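Local coordinates for protein putative phosphosugar isomerase (Silicibacter pomeroyi DSS-3, PDB 3FJ1) that is of unproven function but, as a protein of two SIS domains, probably binds phosphosugars and may act as an isomerase or aminotransferase on them, at residues A123-D127 with A128-L132; D275-A279 with K280-V284; V284-T288 with G289-R293. All blocks are in the same frame, centred on the assembly; numbering follows the deposited sequence.

How the contacts relate
Contact 1 lies in the first SIS domain, contacts 2 and 3 in the second, on the opposite side of the chain's centre: the centre of contact 1 is about 44 Å from that of contact 2 and about 39 Å from that of contact 3. All three are local turns at the ends of helices and strands. Contact 1 follows strand 120-125, and contact 3 follows strand 284-286, the fourth strand in chain order of its own five-stranded parallel sheet. Contacts 2 and 3 share V284, their centres about 10 Å apart, and D275 of contact 2 probably bonds back to contact 3, its OD2 2.9 Å from T292 N. D275 OD1 likewise probably bonds R293 N.

Contact 1: residues A123-D127 with A128-L132; sequences ALTND and AASPL
D127 and S130 grip each other through the D127 carbonyl, which takes two bonds at once. S130 OG donates to D127 O over 2.9 Å and comes in almost in line with the C=O, whereas S130 N reaches the same oxygen at 3.2 Å from well above the carbonyl plane. The hydroxyl gets there because S130 OG is set between its own backbone N and carbonyl carbon (chi1 64°), a rotation that turns it back over the bend. The D127 side chain accepts as well: with CG anti to the backbone N (chi1 -173°), D127 OD1 accepts from A129 N at 2.9 Å, the donor standing above the carboxylate plane. D127 is thus tied through both its carbonyl and its carboxylate, while a water accepts from A128 N at 2.9 Å. Two residues before D127, T125 OG1 accepts from D127 N in a nearly straight but long bond of 3.3 Å, an ST turn, and the same hydroxyl is bonded to S99 O. Apart from the polar turn, A123 CB lies against the L132 branch, 4.0 Å from CG with CD2 close by; I107 and T111 of helix 105-116 also touch L132. S130 OG further bonds A133 N. D127 to S130 form a type I beta turn leading into a serine N-cap, here between strand 120-125 and helix 131-134 of a beta-alpha-beta unit in the SIS fold.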
loop_
_atom_site.group_PDB
_atom_site.type_symbol
_atom_site.label_atom_id
_atom_site.label_comp_id
_atom_site.label_asym_id
_atom_site.label_seq_id
_atom_site.Cartn_x
_atom_site.Cartn_y
_atom_site.Cartn_z
ATOM N N ALA A 123 -12.747 14.391 -9.799
ATOM C CA ALA A 123 -13.069 12.969 -9.908
ATOM C C ALA A 123 -12.747 12.457 -11.303
ATOM O O ALA A 123 -13.099 13.112 -12.290
ATOM C CB ALA A 123 -14.547 12.715 -9.601
ATOM N N LEU A 124 -12.071 11.303 -11.367
ATOM C CA LEU A 124 -11.823 10.556 -12.598
ATOM C C LEU A 124 -12.776 9.338 -12.510
ATOM O O LEU A 124 -12.614 8.470 -11.653
ATOM C CB LEU A 124 -10.378 10.081 -12.708
ATOM C CG LEU A 124 -9.271 11.144 -12.627
ATOM C CD1 LEU A 124 -7.883 10.539 -12.930
ATOM C CD2 LEU A 124 -9.546 12.327 -13.518
ATOM N N THR A 125 -13.789 9.326 -13.364
ATOM C CA THR A 125 -14.872 8.339 -13.269
ATOM C C THR A 125 -15.479 8.042 -14.631
ATOM O O THR A 125 -15.369 8.866 -15.561
ATOM C CB THR A 125 -15.979 8.801 -12.231
ATOM O OG1 THR A 125 -16.994 7.804 -12.072
ATOM C CG2 THR A 125 -16.648 10.096 -12.606
ATOM N N ASN A 126 -16.075 6.848 -14.726
ATOM C CA ASN A 126 -16.789 6.399 -15.943
ATOM C C ASN A 126 -18.281 6.786 -15.897
ATOM O O ASN A 126 -19.035 6.479 -16.829
ATOM C CB ASN A 126 -16.625 4.879 -16.130
ATOM C CG ASN A 126 -16.781 4.436 -17.581
ATOM O OD1 ASN A 126 -16.460 5.178 -18.527
ATOM N ND2 ASN A 126 -17.277 3.197 -17.768
ATOM N N ASP A 127 -18.719 7.402 -14.800
ATOM C CA ASP A 127 -20.093 7.905 -14.706
ATOM C C ASP A 127 -20.111 9.337 -14.203
ATOM O O ASP A 127 -20.030 9.588 -12.993
ATOM C CB ASP A 127 -20.939 7.006 -13.805
ATOM C CG ASP A 127 -22.407 7.388 -13.823
ATOM O OD1 ASP A 127 -22.749 8.462 -14.370
ATOM O OD2 ASP A 127 -23.211 6.604 -13.280
ATOM N N ALA A 128 -20.251 10.281 -15.128
ATOM C CA ALA A 128 -20.294 11.699 -14.782
ATOM C C ALA A 128 -21.533 12.135 -13.974
ATOM O O ALA A 128 -21.588 13.263 -13.508
ATOM C CB ALA A 128 -20.167 12.547 -16.059
ATOM N N ALA A 129 -22.540 11.277 -13.841
ATOM C CA ALA A 129 -23.726 11.623 -13.068
ATOM C C ALA A 129 -23.766 10.902 -11.723
ATOM O O ALA A 129 -24.771 10.972 -11.026
ATOM C CB ALA A 129 -25.000 11.332 -13.866
ATOM N N SER A 130 -22.651 10.270 -11.343
ATOM C CA SER A 130 -22.562 9.497 -10.107
ATOM C C SER A 130 -22.560 10.334 -8.838
ATOM O O SER A 130 -22.332 11.542 -8.877
ATOM C CB SER A 130 -21.257 8.714 -10.124
ATOM O OG SER A 130 -20.198 9.633 -10.128
ATOM N N PRO A 131 -22.827 9.694 -7.695
ATOM C CA PRO A 131 -22.694 10.370 -6.407
ATOM C C PRO A 131 -21.327 11.088 -6.225
ATOM O O PRO A 131 -21.285 12.207 -5.732
ATOM C CB PRO A 131 -22.894 9.224 -5.403
ATOM C CG PRO A 131 -23.834 8.296 -6.117
ATOM C CD PRO A 131 -23.375 8.330 -7.551
ATOM N N LEU A 132 -20.235 10.453 -6.645
ATOM C CA LEU A 132 -18.897 11.036 -6.561
ATOM C C LEU A 132 -18.810 12.308 -7.383
ATOM O O LEU A 132 -18.297 13.316 -6.904
ATOM C CB LEU A 132 -17.848 10.031 -7.057
ATOM C CG LEU A 132 -16.373 10.450 -6.917
ATOM C CD1 LEU A 132 -15.983 10.763 -5.431
ATOM C CD2 LEU A 132 -15.450 9.336 -7.520
HETATM O O HOH W 1 -20.294 9.368 -17.854
#

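Contact 2: residues D275-A279 with K280-V284; sequences DQIAA and KGATV
Helix 267-279 gives way here to a Schellman motif, in which G281 takes a positive phi (97°) and the chain turns back toward strand 284-286. K280 N donates to I277 O at 3.0 Å and G281 N to A278 O, also at 3.0 Å; both amides stand above the planes of the carbonyls they meet. A glycine suits G281 because a CB at these backbone angles would jam against the preceding carbonyl oxygen. K280 starts alongside the last turn, its CB 3.4 Å from I277 O and its CG against Q276 O, before the chain leads away from the helix and bends at its last torsion. A282 and V284, beyond the glycine, pack back on I277 and A278 of the helix. A282 CB lies 3.7 Å from I277 CG2 and just as close to I277 O. The I277 and V284 side chains cross at about a right angle at this methyl. With CG1 beside the backbone N (chi1 -64°), the CG2 methyl of I277 stands anti to N and faces A282 and V284, while V284 CG2 also rests on A278, reaching N and, more loosely, CB. A282 N is buried in the turn without a hydrogen-bonding partner. The packing is tightest between two methyls, I277 CG2 and V284 CG2, which are 3.4 Å apart, less than the usual van der Waals separation.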
loop_
_atom_site.group_PDB
_atom_site.type_symbol
_atom_site.label_atom_id
_atom_site.label_comp_id
_atom_site.label_asym_id
_atom_site.label_seq_id
_atom_site.Cartn_x
_atom_site.Cartn_y
_atom_site.Cartn_z
ATOM N N ASP A 275 17.898 -10.244 -13.489
ATOM C CA ASP A 275 19.017 -11.120 -13.792
ATOM C C ASP A 275 19.557 -11.873 -12.562
ATOM O O ASP A 275 19.878 -13.049 -12.687
ATOM C CB ASP A 275 20.141 -10.344 -14.502
ATOM C CG ASP A 275 19.839 -10.097 -15.979
ATOM O OD1 ASP A 275 18.958 -10.762 -16.554
ATOM O OD2 ASP A 275 20.515 -9.258 -16.599
ATOM N N GLN A 276 19.627 -11.208 -11.398
ATOM C CA GLN A 276 20.118 -11.822 -10.161
ATOM C C GLN A 276 19.234 -12.996 -9.751
ATOM O O GLN A 276 19.729 -14.070 -9.331
ATOM C CB GLN A 276 20.155 -10.808 -9.009
ATOM C CG GLN A 276 21.309 -9.815 -9.053
ATOM C CD GLN A 276 21.242 -8.806 -7.919
ATOM O OE1 GLN A 276 20.814 -9.134 -6.799
ATOM N NE2 GLN A 276 21.614 -7.553 -8.211
ATOM N N ILE A 277 17.927 -12.778 -9.900
ATOM C CA ILE A 277 16.928 -13.795 -9.601
ATOM C C ILE A 277 17.111 -14.992 -10.571
ATOM O O ILE A 277 17.169 -16.166 -10.133
ATOM C CB ILE A 277 15.504 -13.220 -9.632
ATOM C CG1 ILE A 277 15.317 -12.160 -8.533
ATOM C CG2 ILE A 277 14.482 -14.352 -9.477
ATOM C CD1 ILE A 277 14.066 -11.356 -8.700
ATOM N N ALA A 278 17.240 -14.705 -11.874
ATOM C CA ALA A 278 17.477 -15.742 -12.893
ATOM C C ALA A 278 18.780 -16.507 -12.641
ATOM O O ALA A 278 18.859 -17.714 -12.900
ATOM C CB ALA A 278 17.491 -15.111 -14.304
ATOM N N ALA A 279 19.794 -15.815 -12.126
ATOM C CA ALA A 279 21.092 -16.451 -11.796
ATOM C C ALA A 279 20.983 -17.458 -10.618
ATOM O O ALA A 279 21.867 -18.298 -10.425
ATOM C CB ALA A 279 22.164 -15.392 -11.522
ATOM N N LYS A 280 19.906 -17.385 -9.844
ATOM C CA LYS A 280 19.644 -18.371 -8.781
ATOM C C LYS A 280 18.843 -19.584 -9.267
ATOM O O LYS A 280 18.516 -20.474 -8.467
ATOM C CB LYS A 280 18.909 -17.684 -7.628
ATOM C CG LYS A 280 19.782 -16.651 -6.903
ATOM C CD LYS A 280 19.005 -15.852 -5.866
ATOM C CE LYS A 280 19.928 -14.940 -5.031
ATOM N NZ LYS A 280 21.067 -15.748 -4.424
ATOM N N GLY A 281 18.544 -19.626 -10.566
ATOM C CA GLY A 281 17.820 -20.719 -11.202
ATOM C C GLY A 281 16.323 -20.522 -11.394
ATOM O O GLY A 281 15.655 -21.374 -11.960
ATOM N N ALA A 282 15.793 -19.403 -10.925
ATOM C CA ALA A 282 14.369 -19.084 -11.095
ATOM C C ALA A 282 14.003 -18.766 -12.543
ATOM O O ALA A 282 14.852 -18.397 -13.356
ATOM C CB ALA A 282 13.974 -17.916 -10.188
ATOM N N THR A 283 12.716 -18.913 -12.838
ATOM C CA THR A 283 12.166 -18.624 -14.146
ATOM C C THR A 283 11.725 -17.168 -14.136
ATOM O O THR A 283 10.752 -16.820 -13.474
ATOM C CB THR A 283 10.968 -19.505 -14.419
ATOM O OG1 THR A 283 11.411 -20.863 -14.366
ATOM C CG2 THR A 283 10.391 -19.197 -15.779
ATOM N N VAL A 284 12.483 -16.324 -14.828
ATOM C CA VAL A 284 12.251 -14.890 -14.824
ATOM C C VAL A 284 12.172 -14.300 -16.230
ATOM O O VAL A 284 12.973 -14.649 -17.119
ATOM C CB VAL A 284 13.379 -14.167 -14.047
ATOM C CG1 VAL A 284 13.013 -12.673 -13.851
ATOM C CG2 VAL A 284 13.644 -14.863 -12.727
HETATM O O HOH W 2 17.407 -18.643 -14.820
#

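Contact 3: residues V284-T288 with G289-R293; sequences VFATT and GRVTR
The turn after strand 284-286 belongs to the alpha/beta sandwich of the second SIS domain, where the chain leaves the fourth strand of the parallel sheet and loops round to the fifth, strand 295-296. Its polar fastening is T288, whose OG1 accepts R290 N at 2.9 Å in a bond close to straight (166°). The hydroxyl can meet this amide because chi1 of 168° swings OG1 opposite the T288 backbone N and beside the carbonyl carbon, over the start of the next peptide. R290 lies alongside the same oxygen: its CB and CG each pass 3.3 Å from T288 OG1, and the chain then bends at chi3 and carries the guanidinium away. T288 OG1 is also bonded to OE2 of E267, its stronger polar partner, so the buried hydroxyl links the turn to helix 267-279. A valine in place of T288 would probably leave R290 N and the E267 carboxylate without their shared hydroxyl, and the turn less firmly fixed. In the apolar half, V291 divides its methyls: CG1 touches A286 CB of the strand at 3.9 Å and lies near the T288 methyl, while V291 CG2 comes to 3.4 Å from T288 O in the loop. Just before the bend, T287 is the centre of an inverse gamma turn, and its OG1 bonds A261 N. Between helix and sheet, V291 packs on D275 of helix 267-279 and on V296 of strand 295-296, while R290 touches A271 of the same helix.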
loop_
_atom_site.group_PDB
_atom_site.type_symbol
_atom_site.label_atom_id
_atom_site.label_comp_id
_atom_site.label_asym_id
_atom_site.label_seq_id
_atom_site.Cartn_x
_atom_site.Cartn_y
_atom_site.Cartn_z
ATOM N N VAL A 284 12.483 -16.324 -14.828
ATOM C CA VAL A 284 12.251 -14.890 -14.824
ATOM C C VAL A 284 12.172 -14.300 -16.230
ATOM O O VAL A 284 12.973 -14.649 -17.119
ATOM C CB VAL A 284 13.379 -14.167 -14.047
ATOM C CG1 VAL A 284 13.013 -12.673 -13.851
ATOM C CG2 VAL A 284 13.644 -14.863 -12.727
ATOM N N PHE A 285 11.185 -13.425 -16.419
ATOM C CA PHE A 285 10.928 -12.711 -17.666
ATOM C C PHE A 285 10.894 -11.219 -17.344
ATOM O O PHE A 285 10.500 -10.826 -16.235
ATOM C CB PHE A 285 9.573 -13.127 -18.234
ATOM C CG PHE A 285 9.414 -14.617 -18.485
ATOM C CD1 PHE A 285 9.000 -15.490 -17.467
ATOM C CD2 PHE A 285 9.645 -15.132 -19.748
ATOM C CE1 PHE A 285 8.844 -16.841 -17.723
ATOM C CE2 PHE A 285 9.489 -16.467 -19.999
ATOM C CZ PHE A 285 9.078 -17.323 -18.977
ATOM N N ALA A 286 11.299 -10.366 -18.279
ATOM C CA ALA A 286 11.240 -8.913 -18.015
ATOM C C ALA A 286 11.004 -8.148 -19.291
ATOM O O ALA A 286 11.482 -8.568 -20.334
ATOM C CB ALA A 286 12.488 -8.430 -17.297
ATOM N N THR A 287 10.287 -7.021 -19.208
ATOM C CA THR A 287 9.890 -6.211 -20.387
ATOM C C THR A 287 10.979 -5.195 -20.751
ATOM O O THR A 287 10.728 -4.002 -20.801
ATOM C CB THR A 287 8.554 -5.455 -20.156
ATOM O OG1 THR A 287 8.726 -4.500 -19.098
ATOM C CG2 THR A 287 7.373 -6.421 -19.741
ATOM N N THR A 288 12.174 -5.692 -21.014
ATOM C CA THR A 288 13.308 -4.854 -21.340
ATOM C C THR A 288 14.392 -5.688 -22.010
ATOM O O THR A 288 14.620 -6.850 -21.659
ATOM C CB THR A 288 13.893 -4.161 -20.095
ATOM O OG1 THR A 288 15.165 -3.590 -20.420
ATOM C CG2 THR A 288 14.056 -5.136 -18.929
ATOM N N GLY A 289 15.076 -5.031 -22.939
ATOM C CA GLY A 289 16.201 -5.596 -23.652
ATOM C C GLY A 289 17.453 -5.619 -22.816
ATOM O O GLY A 289 18.430 -6.252 -23.204
ATOM N N ARG A 290 17.421 -4.960 -21.662
ATOM C CA ARG A 290 18.598 -4.851 -20.795
ATOM C C ARG A 290 18.961 -6.101 -20.002
ATOM O O ARG A 290 20.069 -6.186 -19.500
ATOM C CB ARG A 290 18.435 -3.706 -19.806
ATOM C CG ARG A 290 18.280 -2.366 -20.438
ATOM C CD ARG A 290 18.372 -1.323 -19.383
ATOM N NE ARG A 290 19.773 -1.123 -19.044
ATOM C CZ ARG A 290 20.463 -0.002 -19.250
ATOM N NH1 ARG A 290 19.875 1.105 -19.700
ATOM N NH2 ARG A 290 21.742 0.025 -18.928
ATOM N N VAL A 291 18.038 -7.046 -19.861
ATOM C CA VAL A 291 18.342 -8.288 -19.154
ATOM C C VAL A 291 19.199 -9.186 -20.050
ATOM O O VAL A 291 18.959 -9.282 -21.263
ATOM C CB VAL A 291 17.087 -9.070 -18.716
ATOM C CG1 VAL A 291 16.376 -8.313 -17.569
ATOM C CG2 VAL A 291 16.172 -9.328 -19.884
ATOM N N THR A 292 20.172 -9.844 -19.427
ATOM C CA THR A 292 21.116 -10.706 -20.115
ATOM C C THR A 292 20.963 -12.174 -19.702
ATOM O O THR A 292 21.471 -13.059 -20.397
ATOM C CB THR A 292 22.541 -10.202 -19.848
ATOM O OG1 THR A 292 22.925 -10.494 -18.507
ATOM C CG2 THR A 292 22.590 -8.683 -20.028
ATOM N N ARG A 293 20.258 -12.424 -18.591
ATOM C CA ARG A 293 20.007 -13.762 -18.050
ATOM C C ARG A 293 18.486 -14.030 -18.079
ATOM O O ARG A 293 18.010 -15.012 -18.622
ATOM C CB ARG A 293 20.534 -13.796 -16.608
ATOM C CG ARG A 293 20.585 -15.160 -15.937
ATOM C CD ARG A 293 21.948 -15.816 -16.087
ATOM N NE ARG A 293 22.949 -15.206 -15.202
ATOM C CZ ARG A 293 24.222 -15.582 -15.134
ATOM N NH1 ARG A 293 24.668 -16.564 -15.903
ATOM N NH2 ARG A 293 25.058 -14.974 -14.295
#